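PDB 2NLZ: cephalosporin acylase from Bacillus halodurans, which probably hydrolyses or transfers amide-linked acyl groups as an N-terminal nucleophile enzyme of the gamma-glutamyltranspeptidase family. Local coordinates for residues D[93-98]-D[236-241]; D[399-404]-D[409-414]. The protein carries 1 engineered substitution. All blocks are in the same frame, centred on the assembly; numbering follows the deposited sequence.

From the N terminus, the chain runs into residues 93-98, the lead-in to helix 97-101. It then passes through 137 mostly helical residues. Contact 1 closes this long loop when 236-241, the loop between helices 223-234 and 241-245, returns to 93-98. Contact 2 opens only later. It closes a tight loop of four residues between 399-404 and 409-414, in the link from strand 392-393 to strand 424-428. The two contacts are in series and neither nest nor cross. Their centres lie about 12 Å apart, and P413 and L411 pack against M93, L95, T96 and M97. Residues 93-98 thus join the helical part to the late loop.

Contact 1: residues D[93-98]-D[236-241]; sequences MSLTME and GGYLTK
Y238 lays its aromatic ring against S94 and L95. Its CG stands anti to the carbonyl carbon (chi1 -65°), which sets the ring beside S94 and L95. At the root, Y238 CB lies 3.4 Å from S94 OG. The same hydroxyl oxygen, S94 OG, is 3.0 Å from Y238 O. Next, Y238 CG meets L95 CG at 4.0 Å. The two ring flanks part company. Y238 CD1 approaches S94 O at 3.4 Å, whereas Y238 CD2 stays beside L95 CG at 4.1 Å. Further out, Y238 CE1 is 3.7 Å from S94 O, which sits oblique to the ring. L95 CD2 covers one face, 4.2 Å above the Y238 ring plane and displaced toward the rim. S94 CB lies in plane at the ring edge. The L95 and Y238 side chains cross at about a right angle. P92 and K103 also touch Y238. Nearby, D243 OD1 accepts a hydrogen bond from M93 N. Each segment leads into a helix through a threonine N-cap: T96 OG1 caps A99 N, and T240 OG1 caps D243 N. The arrangement is loop-to-loop packing of two N-capped helix starts, 97-101 and 241-245, joined by the Y238 ring and the M93-D243 bond.

Contact 2: residues D[399-404]-D[409-414]; sequences HNFSLD and NALKPG
The F401 ring carries L411 CD1 over one face and has N409 O at its edge, in plane. L411 CD1 sits 4.0 Å from the F401 ring centroid, 19° off the normal, as a CH-pi contact. It is offset toward the rim, and L411 CD1 is 3.8 Å from F401 CD2. With chi1 at 171°, L411 CG points away from its own backbone N, which brings CD1 over the ring. The two side chains cross at about a right angle. The other methyl, L411 CD2, meets L403 CD2 at 3.9 Å. These two leucines lie side by side, pointing the same way, and both touch V100 of helix 97-101. With an alanine in place of F401, L411 CD1 would probably lose its aromatic platform and a gap would open beside N409 O. The backbones join at S402. S402 N donates to N409 O at 2.9 Å, nearly straight at 170°, with the donor tilted from the carbonyl plane. L411 N donates to S402 O at 2.9 Å. A410 CA also approaches S402 O at 3.3 Å in a CA-H...O contact. The buried N409 amide is gripped from outside: OD1 bonds to T316 OG1 and Y418 N, and ND2 to T417 OG1. Beyond the bridge, D404 N makes a weak bond to S402 OG, as in an ST turn. Bonding of S402 to the residues flanking A410 is the hydrogen-bond pattern of a parallel beta bridge, though the two backbones cross steeply. It is a single bridge within the long loop between strands 392-393 and 424-428, packed on helix 97-101.

Contact 1: residues D[93-98]-D[236-241]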
loop_
_atom_site.group_PDB
_atom_site.type_symbol
_atom_site.label_atom_id
_atom_site.label_comp_id
_atom_site.label_asym_id
_atom_site.label_seq_id
_atom_site.Cartn_x
_atom_site.Cartn_y
_atom_site.Cartn_z
ATOM N N MET D 93 -29.689 -44.017 14.009
ATOM C CA MET D 93 -31.010 -44.534 13.678
ATOM C C MET D 93 -32.021 -44.258 14.790
ATOM O O MET D 93 -33.235 -44.288 14.565
ATOM C CB MET D 93 -30.933 -46.026 13.360
ATOM C CG MET D 93 -31.981 -46.502 12.368
ATOM S SD MET D 93 -31.786 -45.783 10.728
ATOM C CE MET D 93 -30.393 -46.728 10.095
ATOM N N SER D 94 -31.514 -43.971 15.982
ATOM C CA SER D 94 -32.370 -43.577 17.097
ATOM C C SER D 94 -32.567 -42.051 17.215
ATOM O O SER D 94 -33.336 -41.584 18.059
ATOM C CB SER D 94 -31.846 -44.172 18.411
ATOM O OG SER D 94 -30.461 -43.917 18.582
ATOM N N LEU D 95 -31.883 -41.283 16.365
ATOM C CA LEU D 95 -31.967 -39.818 16.401
ATOM C C LEU D 95 -33.116 -39.319 15.530
ATOM O O LEU D 95 -32.988 -39.219 14.310
ATOM C CB LEU D 95 -30.653 -39.185 15.934
ATOM C CG LEU D 95 -30.030 -37.988 16.672
ATOM C CD1 LEU D 95 -29.091 -37.225 15.744
ATOM C CD2 LEU D 95 -31.050 -37.047 17.292
ATOM N N THR D 96 -34.238 -39.010 16.170
ATOM C CA THR D 96 -35.408 -38.507 15.467
ATOM C C THR D 96 -35.702 -37.084 15.906
ATOM O O THR D 96 -35.158 -36.608 16.902
ATOM C CB THR D 96 -36.664 -39.380 15.711
ATOM O OG1 THR D 96 -36.955 -39.442 17.114
ATOM C CG2 THR D 96 -36.467 -40.792 15.166
ATOM N N MET D 97 -36.576 -36.422 15.154
ATOM C CA MET D 97 -36.953 -35.041 15.411
ATOM C C MET D 97 -37.698 -34.911 16.728
ATOM O O MET D 97 -37.466 -33.966 17.476
ATOM C CB MET D 97 -37.831 -34.524 14.280
ATOM C CG MET D 97 -37.482 -33.138 13.806
ATOM S SD MET D 97 -38.549 -32.591 12.446
ATOM C CE MET D 97 -38.576 -34.023 11.364
ATOM N N GLU D 98 -38.585 -35.866 17.009
ATOM C CA GLU D 98 -39.400 -35.829 18.228
ATOM C C GLU D 98 -38.670 -36.314 19.479
ATOM O O GLU D 98 -39.088 -36.010 20.597
ATOM C CB GLU D 98 -40.740 -36.568 18.060
ATOM C CG GLU D 98 -40.672 -37.925 17.370
ATOM C CD GLU D 98 -40.989 -37.848 15.884
ATOM O OE1 GLU D 98 -41.736 -36.931 15.467
ATOM O OE2 GLU D 98 -40.497 -38.713 15.132
ATOM N N GLY D 236 -25.788 -41.440 27.235
ATOM C CA GLY D 236 -27.074 -41.153 26.602
ATOM C C GLY D 236 -26.997 -40.671 25.167
ATOM O O GLY D 236 -27.785 -39.826 24.751
ATOM N N GLY D 237 -26.050 -41.206 24.407
ATOM C CA GLY D 237 -25.919 -40.858 22.995
ATOM C C GLY D 237 -26.865 -41.661 22.125
ATOM O O GLY D 237 -27.578 -42.533 22.617
ATOM N N TYR D 238 -26.872 -41.367 20.828
ATOM C CA TYR D 238 -27.753 -42.066 19.895
ATOM C C TYR D 238 -26.954 -42.968 18.958
ATOM O O TYR D 238 -27.515 -43.844 18.287
ATOM C CB TYR D 238 -28.606 -41.067 19.102
ATOM C CG TYR D 238 -29.587 -40.298 19.960
ATOM C CD1 TYR D 238 -30.854 -40.803 20.232
ATOM C CD2 TYR D 238 -29.242 -39.066 20.504
ATOM C CE1 TYR D 238 -31.748 -40.101 21.025
ATOM C CE2 TYR D 238 -30.126 -38.355 21.299
ATOM C CZ TYR D 238 -31.378 -38.875 21.556
ATOM O OH TYR D 238 -32.258 -38.162 22.351
ATOM N N LEU D 239 -25.641 -42.756 18.941
ATOM C CA LEU D 239 -24.725 -43.505 18.100
ATOM C C LEU D 239 -24.522 -44.944 18.594
ATOM O O LEU D 239 -24.085 -45.167 19.723
ATOM C CB LEU D 239 -23.392 -42.764 18.060
ATOM C CG LEU D 239 -22.609 -42.685 16.748
ATOM C CD1 LEU D 239 -21.347 -43.506 16.799
ATOM C CD2 LEU D 239 -23.469 -43.104 15.588
ATOM N N THR D 240 -24.845 -45.919 17.747
ATOM C CA THR D 240 -24.732 -47.326 18.124
ATOM C C THR D 240 -23.715 -48.072 17.266
ATOM O O THR D 240 -23.221 -47.529 16.271
ATOM C CB THR D 240 -26.088 -48.059 18.017
ATOM O OG1 THR D 240 -26.511 -48.095 16.647
ATOM C CG2 THR D 240 -27.155 -47.376 18.875
ATOM N N LYS D 241 -23.411 -49.313 17.667
ATOM C CA LYS D 241 -22.597 -50.244 16.887
ATOM C C LYS D 241 -23.157 -50.364 15.488
ATOM O O LYS D 241 -22.421 -50.252 14.510
ATOM C CB LYS D 241 -22.645 -51.640 17.501
ATOM C CG LYS D 241 -21.697 -51.917 18.633
ATOM C CD LYS D 241 -21.951 -53.323 19.159
ATOM C CE LYS D 241 -21.514 -53.478 20.605
ATOM N NZ LYS D 241 -22.041 -54.737 21.207
#

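Contact 2: residues D[399-404]-D[409-414]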
loop_
_atom_site.group_PDB
_atom_site.type_symbol
_atom_site.label_atom_id
_atom_site.label_comp_id
_atom_site.label_asym_id
_atom_site.label_seq_id
_atom_site.Cartn_x
_atom_site.Cartn_y
_atom_site.Cartn_z
ATOM N N HIS D 399 -25.392 -31.038 13.688
ATOM C CA HIS D 399 -25.821 -29.676 14.000
ATOM C C HIS D 399 -26.400 -28.943 12.774
ATOM O O HIS D 399 -27.166 -27.989 12.927
ATOM C CB HIS D 399 -24.656 -28.894 14.605
ATOM C CG HIS D 399 -24.996 -27.489 14.997
ATOM N ND1 HIS D 399 -25.566 -27.176 16.211
ATOM C CD2 HIS D 399 -24.833 -26.316 14.341
ATOM C CE1 HIS D 399 -25.739 -25.869 16.287
ATOM N NE2 HIS D 399 -25.305 -25.325 15.165
ATOM N N ASN D 400 -26.048 -29.412 11.575
ATOM C CA ASN D 400 -26.536 -28.844 10.311
ATOM C C ASN D 400 -28.001 -29.162 9.998
ATOM O O ASN D 400 -28.628 -28.485 9.175
ATOM C CB ASN D 400 -25.656 -29.304 9.139
ATOM C CG ASN D 400 -24.502 -28.357 8.853
ATOM O OD1 ASN D 400 -24.696 -27.150 8.690
ATOM N ND2 ASN D 400 -23.293 -28.907 8.777
ATOM N N PHE D 401 -28.534 -30.198 10.642
ATOM C CA PHE D 401 -29.915 -30.621 10.433
ATOM C C PHE D 401 -30.895 -29.564 10.922
ATOM O O PHE D 401 -30.658 -28.908 11.936
ATOM C CB PHE D 401 -30.200 -31.924 11.187
ATOM C CG PHE D 401 -29.754 -33.178 10.468
ATOM C CD1 PHE D 401 -30.358 -33.573 9.280
ATOM C CD2 PHE D 401 -28.766 -33.992 11.016
ATOM C CE1 PHE D 401 -29.968 -34.733 8.634
ATOM C CE2 PHE D 401 -28.369 -35.159 10.378
ATOM C CZ PHE D 401 -28.969 -35.528 9.181
ATOM N N SER D 402 -32.002 -29.417 10.203
ATOM C CA SER D 402 -33.073 -28.517 10.610
ATOM C C SER D 402 -34.075 -29.273 11.467
ATOM O O SER D 402 -34.301 -30.464 11.265
ATOM C CB SER D 402 -33.774 -27.935 9.378
ATOM O OG SER D 402 -34.717 -26.933 9.731
ATOM N N LEU D 403 -34.669 -28.577 12.429
ATOM C CA LEU D 403 -35.715 -29.173 13.254
ATOM C C LEU D 403 -37.107 -28.664 12.867
ATOM O O LEU D 403 -38.094 -28.908 13.567
ATOM C CB LEU D 403 -35.419 -28.955 14.733
ATOM C CG LEU D 403 -34.190 -29.725 15.224
ATOM C CD1 LEU D 403 -33.879 -29.414 16.679
ATOM C CD2 LEU D 403 -34.378 -31.221 15.033
ATOM N N ASP D 404 -37.156 -27.956 11.740
ATOM C CA ASP D 404 -38.395 -27.563 11.086
ATOM C C ASP D 404 -38.778 -28.698 10.135
ATOM O O ASP D 404 -38.068 -28.953 9.159
ATOM C CB ASP D 404 -38.191 -26.243 10.326
ATOM C CG ASP D 404 -39.417 -25.815 9.528
ATOM O OD1 ASP D 404 -39.232 -25.200 8.456
ATOM O OD2 ASP D 404 -40.559 -26.074 9.963
ATOM N N ASN D 409 -34.057 -30.447 4.595
ATOM C CA ASN D 409 -32.956 -30.950 5.424
ATOM C C ASN D 409 -33.376 -31.161 6.890
ATOM O O ASN D 409 -32.602 -30.913 7.823
ATOM C CB ASN D 409 -31.744 -30.009 5.329
ATOM C CG ASN D 409 -30.483 -30.627 5.884
ATOM O OD1 ASN D 409 -29.972 -31.599 5.338
ATOM N ND2 ASN D 409 -29.983 -30.072 6.990
ATOM N N ALA D 410 -34.613 -31.616 7.086
ATOM C CA ALA D 410 -35.111 -31.940 8.417
ATOM C C ALA D 410 -34.422 -33.190 8.957
ATOM O O ALA D 410 -34.092 -34.102 8.196
ATOM C CB ALA D 410 -36.606 -32.136 8.383
ATOM N N LEU D 411 -34.198 -33.221 10.268
ATOM C CA LEU D 411 -33.556 -34.365 10.910
ATOM C C LEU D 411 -34.409 -35.614 10.777
ATOM O O LEU D 411 -35.580 -35.628 11.151
ATOM C CB LEU D 411 -33.276 -34.076 12.385
ATOM C CG LEU D 411 -32.804 -35.203 13.306
ATOM C CD1 LEU D 411 -31.492 -35.805 12.847
ATOM C CD2 LEU D 411 -32.664 -34.673 14.724
ATOM N N LYS D 412 -33.799 -36.653 10.225
ATOM C CA LYS D 412 -34.429 -37.948 10.065
ATOM C C LYS D 412 -33.385 -38.990 10.457
ATOM O O LYS D 412 -32.192 -38.776 10.234
ATOM C CB LYS D 412 -34.839 -38.140 8.604
ATOM C CG LYS D 412 -36.201 -38.780 8.391
ATOM C CD LYS D 412 -37.282 -37.730 8.157
ATOM C CE LYS D 412 -38.561 -38.374 7.644
ATOM N NZ LYS D 412 -39.511 -37.371 7.107
ATOM N N PRO D 413 -33.813 -40.105 11.075
ATOM C CA PRO D 413 -32.862 -41.169 11.391
ATOM C C PRO D 413 -32.295 -41.781 10.124
ATOM O O PRO D 413 -33.041 -42.028 9.182
ATOM C CB PRO D 413 -33.717 -42.199 12.135
ATOM C CG PRO D 413 -35.122 -41.903 11.749
ATOM C CD PRO D 413 -35.173 -40.426 11.541
ATOM N N GLY D 414 -30.979 -41.981 10.093
ATOM C CA GLY D 414 -30.318 -42.625 8.960
ATOM C C GLY D 414 -30.179 -41.748 7.740
ATOM O O GLY D 414 -29.890 -42.230 6.651
#